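Local coordinates for Lin1944 protein (PDB 3D7L) that is of unknown function but belongs to the short-chain dehydrogenase/reductase family and is probably an oxidoreductase with a Rossmann fold, at residues M4-G10 and K26-A32; A18-R22 and A179-R184. All coordinates share one frame; numbering follows the deposited sequence.

Contact 1 (M4-G10 and K26-A32)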
loop_
_atom_site.group_PDB
_atom_site.type_symbol
_atom_site.label_atom_id
_atom_site.label_comp_id
_atom_site.label_asym_id
_atom_site.label_seq_id
_atom_site.Cartn_x
_atom_site.Cartn_y
_atom_site.Cartn_z
HETATM N N MSE D 4 -12.257 13.266 26.895
HETATM C CA MSE D 4 -11.711 12.399 25.851
HETATM C C MSE D 4 -11.077 11.088 26.361
HETATM O O MSE D 4 -10.312 11.076 27.327
HETATM C CB MSE D 4 -10.665 13.188 25.065
HETATM C CG MSE D 4 -10.551 12.802 23.633
HETATM SE SE MSE D 4 -11.791 13.886 22.593
HETATM C CE MSE D 4 -11.013 13.462 20.871
ATOM N N LYS D 5 -11.385 9.992 25.670
ATOM C CA LYS D 5 -10.777 8.694 25.931
ATOM C C LYS D 5 -10.066 8.216 24.658
ATOM O O LYS D 5 -10.672 8.173 23.598
ATOM C CB LYS D 5 -11.852 7.699 26.348
ATOM C CG LYS D 5 -11.334 6.488 27.083
ATOM C CD LYS D 5 -12.467 5.779 27.837
ATOM C CE LYS D 5 -12.025 4.384 28.324
ATOM N NZ LYS D 5 -13.059 3.702 29.178
ATOM N N ILE D 6 -8.794 7.845 24.782
ATOM C CA ILE D 6 -7.967 7.460 23.630
ATOM C C ILE D 6 -7.303 6.091 23.819
ATOM O O ILE D 6 -6.656 5.828 24.847
ATOM C CB ILE D 6 -6.869 8.522 23.348
ATOM C CG1 ILE D 6 -7.495 9.901 23.088
ATOM C CG2 ILE D 6 -5.995 8.101 22.174
ATOM C CD1 ILE D 6 -6.496 11.038 23.106
ATOM N N LEU D 7 -7.463 5.224 22.828
ATOM C CA LEU D 7 -6.739 3.954 22.814
ATOM C C LEU D 7 -5.469 4.146 21.998
ATOM O O LEU D 7 -5.516 4.454 20.794
ATOM C CB LEU D 7 -7.592 2.827 22.225
ATOM C CG LEU D 7 -6.910 1.462 22.077
ATOM C CD1 LEU D 7 -6.554 0.836 23.430
ATOM C CD2 LEU D 7 -7.785 0.492 21.239
ATOM N N LEU D 8 -4.333 3.997 22.664
ATOM C CA LEU D 8 -3.049 4.199 22.024
ATOM C C LEU D 8 -2.345 2.860 21.881
ATOM O O LEU D 8 -1.889 2.276 22.884
ATOM C CB LEU D 8 -2.199 5.194 22.828
ATOM C CG LEU D 8 -0.731 5.425 22.428
ATOM C CD1 LEU D 8 -0.550 5.775 20.951
ATOM C CD2 LEU D 8 -0.114 6.500 23.316
ATOM N N ILE D 9 -2.275 2.371 20.642
ATOM C CA ILE D 9 -1.616 1.088 20.344
ATOM C C ILE D 9 -0.186 1.387 19.947
ATOM O O ILE D 9 0.044 2.183 19.038
ATOM C CB ILE D 9 -2.360 0.285 19.222
ATOM C CG1 ILE D 9 -3.799 0.004 19.663
ATOM C CG2 ILE D 9 -1.679 -1.079 18.948
ATOM C CD1 ILE D 9 -4.861 0.416 18.675
ATOM N N GLY D 10 0.771 0.764 20.645
ATOM C CA GLY D 10 2.205 0.984 20.378
ATOM C C GLY D 10 2.835 1.966 21.355
ATOM O O GLY D 10 3.892 2.524 21.079
ATOM N N LYS D 26 -4.252 15.860 27.933
ATOM C CA LYS D 26 -5.561 16.303 27.443
ATOM C C LYS D 26 -6.668 15.237 27.480
ATOM O O LYS D 26 -7.822 15.558 27.196
ATOM C CB LYS D 26 -5.445 16.787 25.988
ATOM C CG LYS D 26 -4.224 17.624 25.647
ATOM C CD LYS D 26 -4.468 18.464 24.406
ATOM C CE LYS D 26 -3.914 19.862 24.613
ATOM N NZ LYS D 26 -4.115 20.659 23.401
ATOM N N ALA D 27 -6.312 13.985 27.790
ATOM C CA ALA D 27 -7.243 12.846 27.707
ATOM C C ALA D 27 -6.828 11.667 28.591
ATOM O O ALA D 27 -5.657 11.536 28.972
ATOM C CB ALA D 27 -7.343 12.364 26.270
ATOM N N GLU D 28 -7.788 10.799 28.883
ATOM C CA GLU D 28 -7.490 9.464 29.390
ATOM C C GLU D 28 -6.882 8.619 28.270
ATOM O O GLU D 28 -7.510 8.427 27.231
ATOM C CB GLU D 28 -8.762 8.778 29.911
ATOM C CG GLU D 28 -8.540 7.345 30.474
ATOM C CD GLU D 28 -9.842 6.666 30.957
ATOM O OE1 GLU D 28 -10.942 7.152 30.604
ATOM O OE2 GLU D 28 -9.767 5.640 31.689
ATOM N N VAL D 29 -5.662 8.129 28.472
ATOM C CA VAL D 29 -5.027 7.245 27.485
ATOM C C VAL D 29 -5.019 5.814 28.022
ATOM O O VAL D 29 -4.469 5.540 29.090
ATOM C CB VAL D 29 -3.571 7.660 27.145
ATOM C CG1 VAL D 29 -2.958 6.721 26.053
ATOM C CG2 VAL D 29 -3.500 9.100 26.712
ATOM N N ILE D 30 -5.645 4.916 27.274
ATOM C CA ILE D 30 -5.579 3.491 27.510
ATOM C C ILE D 30 -4.486 2.968 26.581
ATOM O O ILE D 30 -4.544 3.181 25.373
ATOM C CB ILE D 30 -6.904 2.831 27.104
ATOM C CG1 ILE D 30 -8.085 3.503 27.825
ATOM C CG2 ILE D 30 -6.838 1.291 27.339
ATOM C CD1 ILE D 30 -9.414 2.932 27.415
ATOM N N THR D 31 -3.493 2.292 27.138
ATOM C CA THR D 31 -2.367 1.857 26.323
ATOM C C THR D 31 -2.574 0.423 25.877
ATOM O O THR D 31 -3.227 -0.354 26.572
ATOM C CB THR D 31 -1.017 1.996 27.058
ATOM O OG1 THR D 31 -1.020 1.166 28.220
ATOM C CG2 THR D 31 -0.729 3.475 27.460
ATOM N N ALA D 32 -2.009 0.076 24.725
ATOM C CA ALA D 32 -2.092 -1.269 24.207
ATOM C C ALA D 32 -0.800 -1.639 23.499
ATOM O O ALA D 32 -0.158 -0.799 22.889
ATOM C CB ALA D 32 -3.259 -1.382 23.249
#
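L8 and V29 meet on one face of the sheet, where L8 CB lies 3.6 Å from V29 CG1. V29 carries that methyl anti to its backbone N (chi1 -178°), which turns it to the neighbouring strand. On the same face I6 CD1 packs on A27 CB at 3.5 Å, and helix 14-23 closes over I6 and L8 through L23, V19 and K20. The other face holds L7, I9, I30 and A32: L7 reaches across with CD1, 3.9 Å from I30 CG2, while I9 CG1 rests beside A32 CB. Helix 46-56 covers L7 and I30 with V56.

Between these faces strands 5-9 and 28-32 run parallel, the two strands of the first beta-alpha-beta unit of the Rossmann fold, joined by helix 14-23. Six backbone bonds alternate between them. In the three central ones, from I6 N, I30 N and L8 N, the donor lies nearly in line with the accepting C=O, and L8 N to I30 O (2.8 Å) is also the straightest at the hydrogen (175°); at the far end G10 N still donates to A32 O at 2.9 Å as the chain leaves the strand.

At the polar edge K5 and E28 extend side by side, with K5 CD 3.4 Å from E28 OE1. The ammonium K5 NZ stays 4.3 Å from the same E28 OE1, beyond salt-bridge range. Backbone bonding and aliphatic packing therefore hold this strand pair, and the opposite charges at its rim probably add only a modest attraction.

Contact 2 (A18-R22 and A179-R184)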
loop_
_atom_site.group_PDB
_atom_site.type_symbol
_atom_site.label_atom_id
_atom_site.label_comp_id
_atom_site.label_asym_id
_atom_site.label_seq_id
_atom_site.Cartn_x
_atom_site.Cartn_y
_atom_site.Cartn_z
ATOM N N ALA D 18 6.381 9.085 23.021
ATOM C CA ALA D 18 6.268 10.533 22.784
ATOM C C ALA D 18 4.815 10.942 22.534
ATOM O O ALA D 18 4.398 12.018 22.956
ATOM C CB ALA D 18 7.137 10.969 21.626
ATOM N N VAL D 19 4.056 10.082 21.857
ATOM C CA VAL D 19 2.638 10.351 21.586
ATOM C C VAL D 19 1.857 10.349 22.890
ATOM O O VAL D 19 1.151 11.310 23.189
ATOM C CB VAL D 19 2.021 9.390 20.511
ATOM C CG1 VAL D 19 0.507 9.605 20.361
ATOM C CG2 VAL D 19 2.707 9.610 19.139
ATOM N N LYS D 20 2.037 9.298 23.682
ATOM C CA LYS D 20 1.426 9.184 25.000
ATOM C C LYS D 20 1.648 10.458 25.840
ATOM O O LYS D 20 0.717 10.974 26.454
ATOM C CB LYS D 20 1.979 7.954 25.728
ATOM C CG LYS D 20 1.220 7.547 27.024
ATOM C CD LYS D 20 1.962 6.403 27.707
ATOM C CE LYS D 20 1.359 6.036 29.066
ATOM N NZ LYS D 20 1.581 7.113 30.079
ATOM N N GLU D 21 2.881 10.957 25.845
ATOM C CA GLU D 21 3.229 12.122 26.643
ATOM C C GLU D 21 2.427 13.374 26.320
ATOM O O GLU D 21 2.037 14.117 27.232
ATOM C CB GLU D 21 4.717 12.405 26.551
ATOM C CG GLU D 21 5.240 13.175 27.745
ATOM C CD GLU D 21 6.756 13.073 27.919
ATOM O OE1 GLU D 21 7.267 13.617 28.931
ATOM O OE2 GLU D 21 7.430 12.451 27.060
ATOM N N ARG D 22 2.206 13.627 25.034
ATOM C CA ARG D 22 1.354 14.741 24.611
ATOM C C ARG D 22 -0.113 14.494 24.958
ATOM O O ARG D 22 -0.710 15.295 25.665
ATOM C CB ARG D 22 1.494 15.034 23.106
ATOM C CG ARG D 22 2.772 15.747 22.730
ATOM C CD ARG D 22 2.613 16.607 21.469
ATOM N NE ARG D 22 1.911 17.850 21.770
ATOM C CZ ARG D 22 2.473 18.953 22.260
ATOM N NH1 ARG D 22 3.779 19.003 22.519
ATOM N NH2 ARG D 22 1.717 20.019 22.500
ATOM N N ALA D 179 11.032 13.181 18.119
ATOM C CA ALA D 179 9.789 12.468 18.356
ATOM C C ALA D 179 8.695 13.392 18.932
ATOM O O ALA D 179 7.532 13.282 18.530
ATOM C CB ALA D 179 10.037 11.301 19.266
ATOM N N ALA D 180 9.068 14.306 19.830
ATOM C CA ALA D 180 8.148 15.352 20.307
ATOM C C ALA D 180 7.442 16.139 19.189
ATOM O O ALA D 180 6.281 16.542 19.345
ATOM C CB ALA D 180 8.863 16.325 21.253
ATOM N N LYS D 181 8.148 16.393 18.078
ATOM C CA LYS D 181 7.554 17.143 16.969
ATOM C C LYS D 181 6.550 16.279 16.215
ATOM O O LYS D 181 5.466 16.736 15.864
ATOM C CB LYS D 181 8.642 17.682 16.041
ATOM C CG LYS D 181 8.156 18.563 14.909
ATOM C CD LYS D 181 9.300 18.900 13.995
ATOM C CE LYS D 181 8.859 19.815 12.870
ATOM N NZ LYS D 181 10.011 20.195 12.020
ATOM N N VAL D 182 6.903 15.027 15.956
ATOM C CA VAL D 182 5.975 14.112 15.330
ATOM C C VAL D 182 4.714 13.943 16.197
ATOM O O VAL D 182 3.617 13.825 15.666
ATOM C CB VAL D 182 6.632 12.735 15.046
ATOM C CG1 VAL D 182 5.664 11.813 14.301
ATOM C CG2 VAL D 182 7.915 12.923 14.212
ATOM N N ALA D 183 4.872 13.960 17.520
ATOM C CA ALA D 183 3.740 13.713 18.445
ATOM C C ALA D 183 2.658 14.796 18.321
ATOM O O ALA D 183 1.471 14.524 18.540
ATOM C CB ALA D 183 4.238 13.581 19.873
ATOM N N ARG D 184 3.086 16.011 17.953
ATOM C CA ARG D 184 2.186 17.140 17.691
ATOM C C ARG D 184 1.191 16.863 16.555
ATOM O O ARG D 184 0.030 17.253 16.649
ATOM C CB ARG D 184 2.986 18.410 17.375
ATOM C CG ARG D 184 3.642 19.077 18.562
ATOM C CD ARG D 184 4.426 20.344 18.112
ATOM N NE ARG D 184 5.243 20.879 19.198
ATOM C CZ ARG D 184 4.818 21.726 20.141
ATOM N NH1 ARG D 184 3.567 22.181 20.153
ATOM N NH2 ARG D 184 5.667 22.139 21.080
HETATM O O HOH W 1 2.625 22.995 23.408
#
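A18 sets its methyl against the start of helix 179-191, CB to A179 CB at 3.8 Å, where two helices on one side of the Rossmann sheet pack together. Their short segments cross at -58°, with axes 8.5 Å apart, a close approach allowed by the alanines between them. The carbonyl of A18 also takes part: A183 CB comes to 3.5 Å from A18 O, so the A183 methyl is lodged against the backbone of helix 14-23. V19 flanks that methyl, with its CA 4.0 Å from A183 CB, while its side chain continues to L8 in the sheet below.

One turn on, R22 spans the gap to the second helix. Its aliphatic part passes over A183, with CD 3.6 Å from R184 N, and a bend at chi3 (77°) swings the guanidinium up beside the R184 side chain. There R184 CG lies over one face of the R22 guanidinium, toward its rim. R22 NH1 in turn sits 3.8 Å above the centre of the R184 guanidinium, the two planes being 33° apart.

Such like charges would be expected to repel, but R22 NE makes a salt bridge to E187, one turn beyond A183 on the same second helix, which probably offsets part of the cost. A water lies at the edge of the R22 guanidinium, in its plane; it accepts a hydrogen bond from R22 NH2 at 3.2 Å and a weak one from R184 NH1 at 3.5 Å.

Overall arrangement
Helix 14-23 connects the two contacts: it leads from strand 5-9 to strand 28-33 of contact 1 and supplies one side of contact 2. V19 and K20 turn to the sheet and pack on L8, and K20 also touches T31, while A18 and R22, with V19 at the boundary, face helix 179-191. Contact 1 lies within the sheet, largely buried along strand 5-9 but more open along 26-32, and depends on backbone hydrogen bonds. Contact 2 joins two crossing helices on one side of the sheet, with small apolar residues inside and arginines at the surface. E187 ties both to helix 179-191, making salt bridges to K26 and R22.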